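Side-chain contacts in Plm1 (Streptomyces sp. HK803, PDB 4HXY), which is a modular polyketide synthase whose NADPH-dependent first-module ketoreductase domain probably reduces a beta-keto intermediate in phoslactomycin biosynthesis: residues Gly325-Ala330 and Ser415-Ala420; Ala344-Arg349 and Lys354-Val359. All coordinates share one frame; numbering follows the deposited sequence.

Contact 1: Gly325-Ala330 and Ser415-Ala420; sequences GIWGAA and SRFLPA
Trp327 and Phe417 meet as an offset edge-to-face pair within an aromatic cluster of the ketoreductase, which has a Rossmann-type fold. Trp327 lies on the short, weakly bonded helix 324-327, just after strand 316-322. Phe417 lies on helix 414-421, just after strand 408-412. The two backbones stay well apart, with Trp327 CA and Leu418 CA 11.6 Å from each other, so the two rings alone bridge the segments. With chi1 of Phe417 at 177°, its CG lies opposite the backbone N, and the far edge of the ring meets the indole. Phe421 and Phe430 meet both rings, and Trp414 meets Phe417, so the cluster continues beyond this pair. Leu173 of strand 167-175 also touches Trp327. Both partners of the pair are buried. The Phe417 ring presents the CZ and CE1 edge to one face of the indole, with the ring planes at 66°. The centroids of the Phe417 ring and the five-membered ring of Trp327 are 5.0 Å apart. Phe417 CZ stands over the pyrrole part, offset toward the rim, 3.5 Å from Trp327 NE1 and 3.6 Å from Trp327 CE2.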
loop_
_atom_site.group_PDB
_atom_site.type_symbol
_atom_site.label_atom_id
_atom_site.label_comp_id
_atom_site.label_asym_id
_atom_site.label_seq_id
_atom_site.Cartn_x
_atom_site.Cartn_y
_atom_site.Cartn_z
ATOM N N GLY A 325 -3.123 -1.799 -3.024
ATOM C CA GLY A 325 -1.697 -1.733 -2.758
ATOM C C GLY A 325 -1.051 -3.098 -2.637
ATOM O O GLY A 325 0.172 -3.196 -2.423
ATOM N N ILE A 326 -1.855 -4.170 -2.710
ATOM C CA ILE A 326 -1.353 -5.516 -2.580
ATOM C C ILE A 326 -1.125 -6.119 -3.971
ATOM O O ILE A 326 -0.050 -6.680 -4.254
ATOM C CB ILE A 326 -2.332 -6.426 -1.783
ATOM C CG1 ILE A 326 -2.543 -5.901 -0.358
ATOM C CG2 ILE A 326 -1.808 -7.899 -1.769
ATOM C CD1 ILE A 326 -1.265 -5.923 0.488
ATOM N N TRP A 327 -2.153 -6.028 -4.815
ATOM C CA TRP A 327 -2.049 -6.569 -6.165
ATOM C C TRP A 327 -2.303 -5.622 -7.317
ATOM O O TRP A 327 -1.954 -5.961 -8.456
ATOM C CB TRP A 327 -2.896 -7.825 -6.293
ATOM C CG TRP A 327 -4.362 -7.734 -5.961
ATOM C CD1 TRP A 327 -5.329 -7.054 -6.632
ATOM C CD2 TRP A 327 -5.030 -8.455 -4.914
ATOM N NE1 TRP A 327 -6.551 -7.265 -6.040
ATOM C CE2 TRP A 327 -6.398 -8.136 -4.997
ATOM C CE3 TRP A 327 -4.596 -9.323 -3.907
ATOM C CZ2 TRP A 327 -7.341 -8.688 -4.135
ATOM C CZ3 TRP A 327 -5.533 -9.862 -3.044
ATOM C CH2 TRP A 327 -6.890 -9.532 -3.158
ATOM N N GLY A 328 -2.895 -4.459 -7.046
ATOM C CA GLY A 328 -3.110 -3.427 -8.061
ATOM C C GLY A 328 -4.446 -3.515 -8.760
ATOM O O GLY A 328 -5.092 -4.565 -8.789
ATOM N N ALA A 329 -4.838 -2.398 -9.379
ATOM C CA ALA A 329 -6.020 -2.328 -10.240
ATOM C C ALA A 329 -5.753 -1.215 -11.250
ATOM O O ALA A 329 -5.145 -0.221 -10.928
ATOM C CB ALA A 329 -7.325 -2.039 -9.443
ATOM N N ALA A 330 -6.176 -1.412 -12.488
ATOM C CA ALA A 330 -6.076 -0.352 -13.489
ATOM C C ALA A 330 -6.756 0.925 -12.995
ATOM O O ALA A 330 -7.820 0.885 -12.372
ATOM C CB ALA A 330 -6.709 -0.817 -14.832
ATOM N N SER A 415 -12.391 -18.141 -8.720
ATOM C CA SER A 415 -12.801 -18.600 -10.052
ATOM C C SER A 415 -13.214 -17.436 -10.965
ATOM O O SER A 415 -13.051 -17.539 -12.177
ATOM C CB SER A 415 -13.968 -19.604 -9.943
ATOM O OG SER A 415 -15.085 -18.984 -9.354
ATOM N N ARG A 416 -13.757 -16.360 -10.394
ATOM C CA ARG A 416 -14.064 -15.142 -11.147
ATOM C C ARG A 416 -12.900 -14.148 -11.143
ATOM O O ARG A 416 -12.626 -13.481 -12.146
ATOM C CB ARG A 416 -15.272 -14.401 -10.572
ATOM C CG ARG A 416 -16.604 -15.111 -10.605
ATOM C CD ARG A 416 -17.653 -14.242 -9.880
ATOM N NE ARG A 416 -19.000 -14.811 -9.930
ATOM C CZ ARG A 416 -20.142 -14.108 -9.873
ATOM N NH1 ARG A 416 -21.317 -14.740 -9.928
ATOM N NH2 ARG A 416 -20.136 -12.777 -9.777
ATOM N N PHE A 417 -12.238 -14.012 -10.005
ATOM C CA PHE A 417 -11.191 -12.991 -9.882
ATOM C C PHE A 417 -9.999 -13.249 -10.810
ATOM O O PHE A 417 -9.523 -12.334 -11.477
ATOM C CB PHE A 417 -10.705 -12.929 -8.425
ATOM C CG PHE A 417 -9.584 -11.963 -8.199
ATOM C CD1 PHE A 417 -9.845 -10.650 -7.871
ATOM C CD2 PHE A 417 -8.263 -12.367 -8.322
ATOM C CE1 PHE A 417 -8.801 -9.753 -7.676
ATOM C CE2 PHE A 417 -7.230 -11.464 -8.145
ATOM C CZ PHE A 417 -7.508 -10.168 -7.804
ATOM N N LEU A 418 -9.515 -14.483 -10.850
ATOM C CA LEU A 418 -8.251 -14.772 -11.550
ATOM C C LEU A 418 -8.330 -14.572 -13.061
ATOM O O LEU A 418 -7.424 -13.940 -13.634
ATOM C CB LEU A 418 -7.718 -16.166 -11.218
ATOM C CG LEU A 418 -7.170 -16.365 -9.829
ATOM C CD1 LEU A 418 -6.941 -17.863 -9.587
ATOM C CD2 LEU A 418 -5.879 -15.546 -9.662
ATOM N N PRO A 419 -9.399 -15.075 -13.718
ATOM C CA PRO A 419 -9.462 -14.807 -15.170
ATOM C C PRO A 419 -9.615 -13.325 -15.494
ATOM O O PRO A 419 -9.088 -12.858 -16.531
ATOM C CB PRO A 419 -10.673 -15.619 -15.653
ATOM C CG PRO A 419 -10.935 -16.629 -14.556
ATOM C CD PRO A 419 -10.462 -16.003 -13.270
ATOM N N ALA A 420 -10.294 -12.563 -14.635
ATOM C CA ALA A 420 -10.407 -11.129 -14.865
ATOM C C ALA A 420 -9.068 -10.432 -14.629
ATOM O O ALA A 420 -8.620 -9.628 -15.449
ATOM C CB ALA A 420 -11.530 -10.508 -13.995
#

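Contact 2: Ala344-Arg349 and Lys354-Val359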
loop_
_atom_site.group_PDB
_atom_site.type_symbol
_atom_site.label_atom_id
_atom_site.label_comp_id
_atom_site.label_asym_id
_atom_site.label_seq_id
_atom_site.Cartn_x
_atom_site.Cartn_y
_atom_site.Cartn_z
ATOM N N ALA A 344 4.062 -0.425 4.506
ATOM C CA ALA A 344 5.474 -0.282 4.884
ATOM C C ALA A 344 5.646 0.503 6.167
ATOM O O ALA A 344 6.507 0.172 6.964
ATOM C CB ALA A 344 6.300 0.358 3.780
ATOM N N LEU A 345 4.824 1.535 6.358
ATOM C CA LEU A 345 4.896 2.337 7.571
ATOM C C LEU A 345 4.563 1.467 8.787
ATOM O O LEU A 345 5.229 1.593 9.811
ATOM C CB LEU A 345 3.947 3.521 7.505
ATOM C CG LEU A 345 3.882 4.376 8.754
ATOM C CD1 LEU A 345 5.246 4.950 9.117
ATOM C CD2 LEU A 345 2.826 5.461 8.534
ATOM N N ALA A 346 3.565 0.588 8.692
ATOM C CA ALA A 346 3.271 -0.279 9.825
ATOM C C ALA A 346 4.485 -1.138 10.160
ATOM O O ALA A 346 4.813 -1.310 11.333
ATOM C CB ALA A 346 2.031 -1.132 9.593
ATOM N N ARG A 347 5.140 -1.697 9.139
ATOM C CA ARG A 347 6.353 -2.501 9.370
ATOM C C ARG A 347 7.444 -1.661 10.037
ATOM O O ARG A 347 8.114 -2.119 10.964
ATOM C CB ARG A 347 6.876 -3.096 8.059
ATOM C CG ARG A 347 5.998 -4.167 7.489
ATOM C CD ARG A 347 6.657 -4.973 6.371
ATOM N NE ARG A 347 6.775 -4.211 5.130
ATOM C CZ ARG A 347 7.902 -3.699 4.636
ATOM N NH1 ARG A 347 9.081 -3.871 5.254
ATOM N NH2 ARG A 347 7.847 -3.023 3.490
ATOM N N ARG A 348 7.609 -0.444 9.552
ATOM C CA ARG A 348 8.639 0.462 10.047
ATOM C C ARG A 348 8.412 0.776 11.520
ATOM O O ARG A 348 9.345 0.730 12.338
ATOM C CB ARG A 348 8.694 1.744 9.219
ATOM C CG ARG A 348 9.904 2.603 9.495
ATOM C CD ARG A 348 9.853 3.900 8.728
ATOM N NE ARG A 348 8.967 4.884 9.354
ATOM C CZ ARG A 348 8.781 6.122 8.912
ATOM N NH1 ARG A 348 9.387 6.546 7.812
ATOM N NH2 ARG A 348 7.993 6.949 9.583
ATOM N N ARG A 349 7.159 1.036 11.869
ATOM C CA ARG A 349 6.823 1.411 13.238
ATOM C C ARG A 349 7.057 0.232 14.189
ATOM O O ARG A 349 7.591 0.407 15.292
ATOM C CB ARG A 349 5.361 1.927 13.286
ATOM C CG ARG A 349 4.903 2.405 14.635
ATOM C CD ARG A 349 3.574 3.196 14.540
ATOM N NE ARG A 349 3.096 3.574 15.862
ATOM C CZ ARG A 349 3.264 4.753 16.437
ATOM N NH1 ARG A 349 3.879 5.730 15.798
ATOM N NH2 ARG A 349 2.788 4.948 17.663
ATOM N N LYS A 354 7.148 -0.197 18.288
ATOM C CA LYS A 354 5.837 0.403 18.515
ATOM C C LYS A 354 4.734 -0.444 17.889
ATOM O O LYS A 354 4.972 -1.143 16.910
ATOM C CB LYS A 354 5.801 1.793 17.921
ATOM C CG LYS A 354 6.786 2.788 18.556
ATOM C CD LYS A 354 6.756 4.107 17.821
ATOM C CE LYS A 354 7.861 5.056 18.286
ATOM N NZ LYS A 354 7.911 5.204 19.778
ATOM N N ARG A 355 3.540 -0.399 18.464
ATOM C CA ARG A 355 2.405 -1.125 17.897
ATOM C C ARG A 355 1.924 -0.469 16.609
ATOM O O ARG A 355 1.894 0.753 16.505
ATOM C CB ARG A 355 1.253 -1.237 18.910
ATOM C CG ARG A 355 1.493 -2.385 19.913
ATOM C CD ARG A 355 0.393 -2.524 20.915
ATOM N NE ARG A 355 -0.875 -2.873 20.291
ATOM C CZ ARG A 355 -1.256 -4.099 19.954
ATOM N NH1 ARG A 355 -2.457 -4.272 19.403
ATOM N NH2 ARG A 355 -0.465 -5.149 20.158
ATOM N N ALA A 356 1.603 -1.304 15.619
ATOM C CA ALA A 356 1.025 -0.834 14.354
ATOM C C ALA A 356 0.479 -1.992 13.566
ATOM O O ALA A 356 1.069 -3.064 13.548
ATOM C CB ALA A 356 2.051 -0.086 13.504
ATOM N N VAL A 357 -0.677 -1.798 12.940
ATOM C CA VAL A 357 -1.184 -2.731 11.952
ATOM C C VAL A 357 -1.771 -1.981 10.768
ATOM O O VAL A 357 -2.444 -0.964 10.946
ATOM C CB VAL A 357 -2.211 -3.698 12.526
ATOM C CG1 VAL A 357 -3.469 -2.961 13.103
ATOM C CG2 VAL A 357 -2.568 -4.802 11.455
ATOM N N SER A 358 -1.504 -2.503 9.571
ATOM C CA SER A 358 -2.122 -2.008 8.353
ATOM C C SER A 358 -2.982 -3.110 7.794
ATOM O O SER A 358 -2.470 -4.182 7.454
ATOM C CB SER A 358 -1.067 -1.608 7.338
ATOM O OG SER A 358 -1.662 -1.037 6.175
ATOM N N VAL A 359 -4.284 -2.884 7.708
ATOM C CA VAL A 359 -5.170 -3.914 7.151
ATOM C C VAL A 359 -5.468 -3.525 5.714
ATOM O O VAL A 359 -6.028 -2.452 5.474
ATOM C CB VAL A 359 -6.500 -4.038 7.925
ATOM C CG1 VAL A 359 -7.387 -5.108 7.313
ATOM C CG2 VAL A 359 -6.255 -4.392 9.401
HETATM O O HOH W 1 1.847 2.472 18.595
#
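The guanidinium of Arg349 has the Lys354 side chain over one face and the carbonyl O of Arg355 at its edge. Lys354 CD lies over the centre of the group, 3.8 Å from Arg349 CZ, and the two side chains cross at about a right angle. Arg355 O lies in the guanidinium plane and accepts from Arg349 NE at 3.1 Å, with the donor tilted 25° from the carbonyl plane. A water at the same edge accepts from Arg349 NH2 and can donate to Arg355 O, so the carbonyl may be held twice, once directly and once through water. A salt bridge from Arg349 NH1 to Asp308, a bond from its NH2 to Leu311 O and a cation-pi contact with Phe317 further fix the rotation of the group.

Arg349 reaches this place by a straight run of CG, CD and NE, with CG opposite the backbone N (chi1 -177°). On the way its CG packs on Lys354 CB at 3.5 Å and its CD on Ala356 CB at 3.8 Å. Lys354 N donates to Arg349 O at 3.1 Å, tying the turn to the helix backbone.

Farther along, small residues let the backbones close in. Ala346 CB lies 4.0 Å from Ala356 CB and 3.9 Å from Ser358 CB. At their polar ends, Lys354 NZ bonds to Pro312 O and Ser358 OG to Asp343 of helix 333-351.

The contact packs the C-terminal part of helix 333-351 against the chain leading into strand 357-361 and the start of that strand, as in the Rossmann fold of short-chain dehydrogenases, with parallel strand 316-322 beside the strand and helix 290-310 flanking the helix through Leu345.

In the fold
Along the chain the order is 325-330, 344-349, 354-359 and 415-420, so both halves of contact 2 fall between those of contact 1. The centres are 25 Å apart, on opposite sides of the chain's centre, and the nearest atoms are about 7 Å apart without touching. Strand 357-361 of contact 2 runs parallel between strands 316-322 and 408-412, and contact 1 joins the helices that follow those two strands. Contact 2 is local, while contact 1 brings distant parts of the chain together. Neither touches NADPH: the side chains of Trp327 and Ser358 lie about 10 and 9 Å from it.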